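Xylulokinase (Brucella ovis, PDB 5VM1) probably catalyses the ATP-dependent phosphorylation of D-xylulose to D-xylulose 5-phosphate, as a member of the FGGY family of carbohydrate kinases. Local coordinates at residues 131-136 against 348-353; 299-304 against 383-388. All blocks are in the same frame, centred on the assembly; numbering follows the deposited sequence.

Interaction 1 of 2, residues 131-136 against 348-353; sequences IVFPGF and PYNDAK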
loop_
_atom_site.group_PDB
_atom_site.type_symbol
_atom_site.label_atom_id
_atom_site.label_comp_id
_atom_site.label_asym_id
_atom_site.label_seq_id
_atom_site.Cartn_x
_atom_site.Cartn_y
_atom_site.Cartn_z
ATOM N N ILE A 131 4.652 -11.922 8.216
ATOM C CA ILE A 131 3.580 -12.422 9.060
ATOM C C ILE A 131 2.359 -12.723 8.196
ATOM O O ILE A 131 2.093 -12.036 7.200
ATOM C CB ILE A 131 3.260 -11.371 10.139
ATOM C CG1 ILE A 131 4.433 -11.225 11.114
ATOM C CG2 ILE A 131 1.946 -11.701 10.864
ATOM C CD1 ILE A 131 4.306 -10.047 12.070
ATOM N N VAL A 132 1.618 -13.769 8.560
ATOM C CA VAL A 132 0.374 -14.115 7.874
ATOM C C VAL A 132 -0.757 -13.404 8.614
ATOM O O VAL A 132 -1.229 -13.860 9.659
ATOM C CB VAL A 132 0.146 -15.627 7.810
ATOM C CG1 VAL A 132 -0.979 -15.966 6.838
ATOM C CG2 VAL A 132 1.422 -16.350 7.442
ATOM N N PHE A 133 -1.168 -12.262 8.093
ATOM C CA PHE A 133 -2.333 -11.578 8.626
ATOM C C PHE A 133 -3.614 -12.056 7.949
ATOM O O PHE A 133 -3.584 -12.606 6.837
ATOM C CB PHE A 133 -2.172 -10.073 8.467
ATOM C CG PHE A 133 -1.166 -9.490 9.386
ATOM C CD1 PHE A 133 -1.478 -9.300 10.721
ATOM C CD2 PHE A 133 0.100 -9.137 8.932
ATOM C CE1 PHE A 133 -0.547 -8.763 11.582
ATOM C CE2 PHE A 133 1.029 -8.590 9.791
ATOM C CZ PHE A 133 0.712 -8.405 11.113
ATOM N N PRO A 134 -4.762 -11.902 8.624
ATOM C CA PRO A 134 -6.029 -12.405 8.055
ATOM C C PRO A 134 -6.439 -11.740 6.771
ATOM O O PRO A 134 -7.296 -12.290 6.067
ATOM C CB PRO A 134 -7.052 -12.110 9.155
ATOM C CG PRO A 134 -6.450 -11.064 9.969
ATOM C CD PRO A 134 -4.962 -11.210 9.905
ATOM N N GLY A 135 -5.879 -10.569 6.455
ATOM C CA GLY A 135 -6.164 -9.853 5.221
ATOM C C GLY A 135 -5.370 -10.295 4.013
ATOM O O GLY A 135 -5.666 -9.875 2.889
ATOM N N PHE A 136 -4.388 -11.152 4.231
ATOM C CA PHE A 136 -3.631 -11.763 3.166
ATOM C C PHE A 136 -4.477 -12.872 2.511
ATOM O O PHE A 136 -5.507 -13.300 3.047
ATOM C CB PHE A 136 -2.310 -12.278 3.738
ATOM C CG PHE A 136 -1.330 -11.198 4.087
ATOM C CD1 PHE A 136 -1.714 -9.882 4.175
ATOM C CD2 PHE A 136 -0.005 -11.508 4.306
ATOM C CE1 PHE A 136 -0.794 -8.892 4.489
ATOM C CE2 PHE A 136 0.924 -10.524 4.626
ATOM C CZ PHE A 136 0.534 -9.219 4.712
ATOM N N PRO A 348 6.710 -2.106 15.297
ATOM C CA PRO A 348 7.459 -3.370 15.302
ATOM C C PRO A 348 7.016 -4.465 16.296
ATOM O O PRO A 348 7.701 -5.480 16.401
ATOM C CB PRO A 348 8.849 -2.904 15.695
ATOM C CG PRO A 348 8.541 -1.852 16.730
ATOM C CD PRO A 348 7.279 -1.156 16.270
ATOM N N TYR A 349 5.891 -4.316 16.984
ATOM C CA TYR A 349 5.604 -5.216 18.094
ATOM C C TYR A 349 4.571 -6.276 17.739
ATOM O O TYR A 349 4.489 -7.300 18.430
ATOM C CB TYR A 349 5.086 -4.416 19.309
ATOM C CG TYR A 349 5.960 -3.261 19.754
ATOM C CD1 TYR A 349 7.232 -3.470 20.294
ATOM C CD2 TYR A 349 5.526 -1.942 19.576
ATOM C CE1 TYR A 349 8.042 -2.392 20.690
ATOM C CE2 TYR A 349 6.318 -0.865 19.966
ATOM C CZ TYR A 349 7.582 -1.096 20.519
ATOM O OH TYR A 349 8.369 -0.025 20.895
ATOM N N ASN A 350 3.791 -6.048 16.688
ATOM C CA ASN A 350 2.682 -6.914 16.313
ATOM C C ASN A 350 1.888 -7.298 17.558
ATOM O O ASN A 350 1.834 -8.451 17.984
ATOM C CB ASN A 350 3.164 -8.151 15.552
ATOM C CG ASN A 350 1.999 -8.988 15.017
ATOM O OD1 ASN A 350 0.916 -8.459 14.736
ATOM N ND2 ASN A 350 2.209 -10.291 14.895
ATOM N N ASP A 351 1.300 -6.274 18.155
ATOM C CA ASP A 351 0.648 -6.356 19.455
ATOM C C ASP A 351 -0.809 -5.961 19.264
ATOM O O ASP A 351 -1.110 -4.781 19.057
ATOM C CB ASP A 351 1.338 -5.433 20.463
ATOM C CG ASP A 351 0.767 -5.558 21.860
ATOM O OD1 ASP A 351 -0.452 -5.832 22.001
ATOM O OD2 ASP A 351 1.544 -5.393 22.826
ATOM N N ALA A 352 -1.713 -6.941 19.359
ATOM C CA ALA A 352 -3.133 -6.663 19.212
ATOM C C ALA A 352 -3.770 -6.129 20.503
ATOM O O ALA A 352 -4.759 -5.387 20.427
ATOM C CB ALA A 352 -3.850 -7.926 18.749
ATOM N N LYS A 353 -3.177 -6.394 21.677
ATOM C CA LYS A 353 -3.829 -6.054 22.940
ATOM C C LYS A 353 -3.497 -4.638 23.412
ATOM O O LYS A 353 -4.348 -4.000 24.042
ATOM C CB LYS A 353 -3.483 -7.088 24.025
#
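Asn350 meets Ile131 and Phe133 across the cleft between the two domains of this FGGY kinase, a member of the actin-like ATPase superfamily. Residues 131-136 form a loop between two helices of the N-terminal domain. Residues 348-353 belong to a loop of the C-terminal domain. The contact is small, burying 109 Å² in all, and no hydrogen bond crosses it.

Asn350 has backbone angles in the left-handed region. Its CG lies anti to the backbone N (chi1 -174°), which carries the amide toward the facing loop. The two ends of the amide then meet different partners. Asn350 OD1 comes in at the edge of the Phe133 ring, near the ring plane, 3.5 Å from Phe133 CE1 and 3.6 Å from Phe133 CZ. As modelled, the oxygen faces the C-H rim, which would suit it, and the amide plane stands 77° from the ring plane. Asn350 ND2 lies 3.5 Å from Ile131 CD1, the tip of the longer isoleucine branch. That branch starts beside the backbone N and then runs extended, with chi2 170°.

The other branch of Ile131 serves its own loop. Ile131 CG2 sits 3.4 Å above one face of the Phe133 ring, displaced toward the rim. Phe133 also has a cation-pi contact with Arg346. Ala283 touches both Ile131 and Asn350 beside the contact. Asp119 accepts a hydrogen bond from Val132 N.

The loop turns sharply just after Phe133. Residues Phe133 to Phe136 form a type I beta turn, and at its end the Phe136 ring stacks on His88, a predicted substrate-binding residue. The contact therefore joins the two domains near the probable sugar site. The turn is closed by the hydrogen bond from Phe136 N to Phe133 O, 3.1 Å long.

Interaction 2 of 2, residues 299-304 against 383-388; sequences GVILSA and RDNLLA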
loop_
_atom_site.group_PDB
_atom_site.type_symbol
_atom_site.label_atom_id
_atom_site.label_comp_id
_atom_site.label_asym_id
_atom_site.label_seq_id
_atom_site.Cartn_x
_atom_site.Cartn_y
_atom_site.Cartn_z
ATOM N N GLY A 299 6.971 -0.705 6.570
ATOM C CA GLY A 299 6.602 -0.564 7.965
ATOM C C GLY A 299 5.209 0.027 8.032
ATOM O O GLY A 299 4.902 0.996 7.334
ATOM N N VAL A 300 4.352 -0.596 8.838
ATOM C CA VAL A 300 2.948 -0.202 8.937
ATOM C C VAL A 300 2.660 0.316 10.339
ATOM O O VAL A 300 2.825 -0.413 11.319
ATOM C CB VAL A 300 1.988 -1.348 8.604
ATOM C CG1 VAL A 300 0.567 -0.836 8.686
ATOM C CG2 VAL A 300 2.284 -1.872 7.252
ATOM N N ILE A 301 2.179 1.554 10.419
ATOM C CA ILE A 301 1.666 2.157 11.640
ATOM C C ILE A 301 0.147 2.125 11.562
ATOM O O ILE A 301 -0.449 2.781 10.697
ATOM C CB ILE A 301 2.166 3.601 11.786
ATOM C CG1 ILE A 301 3.678 3.612 11.976
ATOM C CG2 ILE A 301 1.407 4.350 12.906
ATOM C CD1 ILE A 301 4.292 4.886 11.544
ATOM N N LEU A 302 -0.495 1.363 12.456
ATOM C CA LEU A 302 -1.923 1.123 12.273
ATOM C C LEU A 302 -2.766 2.391 12.443
ATOM O O LEU A 302 -3.859 2.475 11.868
ATOM C CB LEU A 302 -2.404 0.020 13.204
ATOM C CG LEU A 302 -1.911 -1.362 12.782
ATOM C CD1 LEU A 302 -2.533 -2.419 13.663
ATOM C CD2 LEU A 302 -2.129 -1.630 11.276
ATOM N N SER A 303 -2.307 3.383 13.209
ATOM C CA SER A 303 -3.085 4.609 13.356
ATOM C C SER A 303 -2.152 5.795 13.260
ATOM O O SER A 303 -1.387 6.075 14.186
ATOM C CB SER A 303 -3.866 4.626 14.663
ATOM O OG SER A 303 -4.826 3.586 14.684
ATOM N N ALA A 304 -2.217 6.484 12.122
ATOM C CA ALA A 304 -1.420 7.678 11.906
ATOM C C ALA A 304 -2.386 8.845 11.786
ATOM O O ALA A 304 -2.663 9.525 12.790
ATOM C CB ALA A 304 -0.513 7.535 10.680
ATOM N N ARG A 383 9.640 6.726 13.747
ATOM C CA ARG A 383 11.033 6.476 14.109
ATOM C C ARG A 383 11.226 5.043 14.602
ATOM O O ARG A 383 12.280 4.437 14.372
ATOM C CB ARG A 383 11.507 7.539 15.115
ATOM C CG ARG A 383 12.208 7.073 16.320
ATOM C CD ARG A 383 13.636 7.499 16.352
ATOM N NE ARG A 383 13.922 8.785 17.001
ATOM C CZ ARG A 383 15.026 9.000 17.728
ATOM N NH1 ARG A 383 15.268 10.187 18.281
ATOM N NH2 ARG A 383 15.887 8.000 17.925
ATOM N N ASP A 384 10.234 4.491 15.301
ATOM C CA ASP A 384 10.274 3.065 15.598
ATOM C C ASP A 384 10.288 2.230 14.317
ATOM O O ASP A 384 10.975 1.200 14.235
ATOM C CB ASP A 384 9.110 2.659 16.510
ATOM C CG ASP A 384 9.461 2.764 17.975
ATOM O OD1 ASP A 384 10.680 2.829 18.286
ATOM O OD2 ASP A 384 8.539 2.708 18.826
ATOM N N ASN A 385 9.538 2.657 13.304
ATOM C CA ASN A 385 9.536 1.918 12.049
ATOM C C ASN A 385 10.889 2.003 11.343
ATOM O O ASN A 385 11.403 0.989 10.854
ATOM C CB ASN A 385 8.402 2.414 11.161
ATOM C CG ASN A 385 7.112 1.710 11.475
ATOM O OD1 ASN A 385 6.563 0.951 10.664
ATOM N ND2 ASN A 385 6.653 1.902 12.706
ATOM N N LEU A 386 11.483 3.203 11.290
ATOM C CA LEU A 386 12.786 3.362 10.652
ATOM C C LEU A 386 13.838 2.497 11.334
ATOM O O LEU A 386 14.712 1.927 10.667
ATOM C CB LEU A 386 13.195 4.838 10.638
ATOM C CG LEU A 386 14.575 5.217 10.069
ATOM C CD1 LEU A 386 14.539 6.580 9.387
ATOM C CD2 LEU A 386 15.652 5.223 11.118
ATOM N N LEU A 387 13.771 2.391 12.663
ATOM C CA LEU A 387 14.713 1.541 13.392
ATOM C C LEU A 387 14.548 0.068 13.005
ATOM O O LEU A 387 15.542 -0.668 12.910
ATOM C CB LEU A 387 14.560 1.745 14.904
ATOM C CG LEU A 387 15.072 3.036 15.585
ATOM C CD1 LEU A 387 14.963 2.962 17.104
ATOM C CD2 LEU A 387 16.474 3.455 15.186
ATOM N N ALA A 388 13.302 -0.383 12.801
ATOM C CA ALA A 388 13.053 -1.764 12.374
ATOM C C ALA A 388 13.633 -2.036 10.989
ATOM O O ALA A 388 14.247 -3.086 10.760
ATOM C CB ALA A 388 11.562 -2.063 12.379
#
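This is a buried strand-to-helix packing contact inside the C-terminal domain of this FGGY-family kinase, of the actin-like ATPase fold, where helix 367-390 covers the mixed sheet containing strand 295-301. The segment axes are nearly antiparallel, at 160°, and approach to 8.6 Å. Asn385 carries the contact from the helix side. Its CB points at the strand, and its amide reaches the backbone at Gly299. Asn385 OD1 lies close to Gly299 CA and C. It is also 3.3 Å from Val300 N, but at a poor angle for a hydrogen bond. Val300 N bonds to Thr347 OG1 instead.

The nitrogen end of the amide turns toward Ile301. The CG1 branch of Ile301 starts beside its backbone N (chi1 -66°), which brings it alongside the Asn385 amide at an angle. Ile301 also packs on Ala381 and Ile382 of the same helix. ND2 of Asn385 is held by a hydrogen bond to Ala381 O, one helical turn earlier, and more weakly by Thr347 O. Against the strand, Asn385 ND2 has an apolar neighbour, Ile301 CG1, at 3.5 Å.

How the interactions relate
Interaction 1 spans the two domains, whereas interaction 2 lies within the C-terminal one. Their centres are 13 Å apart, and their segments alternate along the chain. They touch through loop 348-353 and segment 383-388 of helix 367-390: Tyr349 OH packs 3.4 Å from Asp384 OD2. The preceding part of the loop ties them further. Thr347 bonds to Val300, and Glu345 bonds to the backbones of Leu302 and Asp351. Both contacts lie near residues predicted to act in catalysis or substrate binding. From side chain to side chain, His88 is about 8 Å from Phe133 and about 8 Å from Val300. Val300 is about 10 Å from Asp243, the predicted proton acceptor.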